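Local coordinates for hydrolase, haloacid dehalogenase-like family (Streptococcus pneumoniae, PDB 2FI1) that is a hydrolase of the haloacid dehalogenase-like family, probably using an active-site aspartate and a bound metal ion, on a substrate that may be a phosphate ester, at the calcium ion site. Numbering follows the deposited sequence.

The calcium ion site. Residues 12, 14-16, 160-161, 164. With CA (calcium ion), chain B.
Asp12 carries its CG anti to the backbone N (chi1 166°), while Asp160 holds CG in the crowded position between the backbone N and the carbonyl carbon (chi1 66°), so that both carboxylates converge on the calcium ion. They belong to the first and fourth haloacid dehalogenase motifs, just after strands 8-11 and 155-159. Asp12, the expected nucleophile of the family, presents both oxygens, but unequally: OD2 is 2.4 Å from the ion, whereas OD1 makes a longer bond of 2.8 Å to the same CA. Gly14 stands where the DxD motif has its second Asp: its carbonyl O still binds CA at 2.3 Å, but no acid/base carboxylate comes from there. Asp160 binds through one oxygen, OD1, at 2.4 Å from CA; its OD2 turns aside to water 1, whose O lies 2.8 Å away. Waters 1, 2 and 3 bring the observed coordination to seven.

Second-shell groups steady Asp12 and water 2. Thr16 OG1 donates to the anti lone pair of Asp12 OD2, 2.8 Å away, so this oxygen is gripped by both the hydroxyl and the metal, which should restrict rotation of the carboxylate. Asp164, on helix 162-170, has CG anti to its carbonyl carbon (chi1 -57°) and reaches the ion indirectly: its OD2 is 2.7 Å from the O of metal-bound water 2. Arg161 N, immediately before that helix, donates to Asp164 OD2 from above the carboxylate plane at 3.0 Å, thereby positioning this second-shell group. The cation presumably offsets the repulsion among the three carboxylates and may keep them ionised. Magnesium is the usual cofactor of this family, so calcium may derive from purification or crystallisation.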
# COMPACT_ATOMS: atom_id res chain seq x y z
N ASP A 12 -0.78 6.01 0.92
CA ASP A 12 -1.40 4.82 0.36
C ASP A 12 -0.78 3.62 1.09
O ASP A 12 0.38 3.67 1.48
CB ASP A 12 -1.08 4.85 -1.14
CG ASP A 12 -1.35 3.56 -1.87
OD1 ASP A 12 -2.46 3.03 -1.80
OD2 ASP A 12 -0.42 3.15 -2.62
N GLY A 14 -1.17 -0.37 0.31
CA GLY A 14 -0.62 -1.39 -0.58
C GLY A 14 0.25 -0.77 -1.65
O GLY A 14 -0.17 0.15 -2.35
N GLY A 15 1.47 -1.29 -1.80
CA GLY A 15 2.39 -0.82 -2.83
C GLY A 15 3.21 0.41 -2.48
O GLY A 15 4.08 0.82 -3.26
N THR A 16 2.94 1.00 -1.31
CA THR A 16 3.64 2.21 -0.87
C THR A 16 4.23 1.96 0.52
O THR A 16 5.45 1.95 0.68
CB THR A 16 2.69 3.42 -0.90
OG1 THR A 16 2.27 3.64 -2.25
CG2 THR A 16 3.36 4.65 -0.38
N ASP A 160 1.42 4.64 -5.21
CA ASP A 160 2.14 3.95 -6.27
C ASP A 160 1.41 3.94 -7.61
O ASP A 160 1.99 3.51 -8.60
CB ASP A 160 2.51 2.52 -5.86
CG ASP A 160 1.30 1.61 -5.68
OD1 ASP A 160 0.26 2.08 -5.19
OD2 ASP A 160 1.40 0.41 -6.02
N ARG A 161 0.17 4.40 -7.64
CA ARG A 161 -0.64 4.29 -8.86
C ARG A 161 -1.09 5.64 -9.41
O ARG A 161 -1.24 6.61 -8.68
CB ARG A 161 -1.89 3.45 -8.58
CG ARG A 161 -1.63 1.98 -8.42
CD ARG A 161 -2.92 1.23 -8.16
NE ARG A 161 -3.90 1.44 -9.23
CZ ARG A 161 -5.18 1.10 -9.15
NH1 ARG A 161 -5.65 0.51 -8.06
NH2 ARG A 161 -6.00 1.33 -10.16
N ASP A 164 -3.75 7.57 -7.50
CA ASP A 164 -3.32 8.26 -6.28
C ASP A 164 -2.85 9.67 -6.62
O ASP A 164 -3.20 10.64 -5.94
CB ASP A 164 -2.19 7.48 -5.62
CG ASP A 164 -2.59 6.06 -5.30
OD1 ASP A 164 -3.76 5.82 -4.91
OD2 ASP A 164 -1.74 5.18 -5.49
CA CA B . -1.49 1.36 -3.77
O HOH W 1 -1.12 -0.50 -5.23
O HOH W 2 -2.87 2.77 -5.11
O HOH W 3 -3.39 0.30 -2.93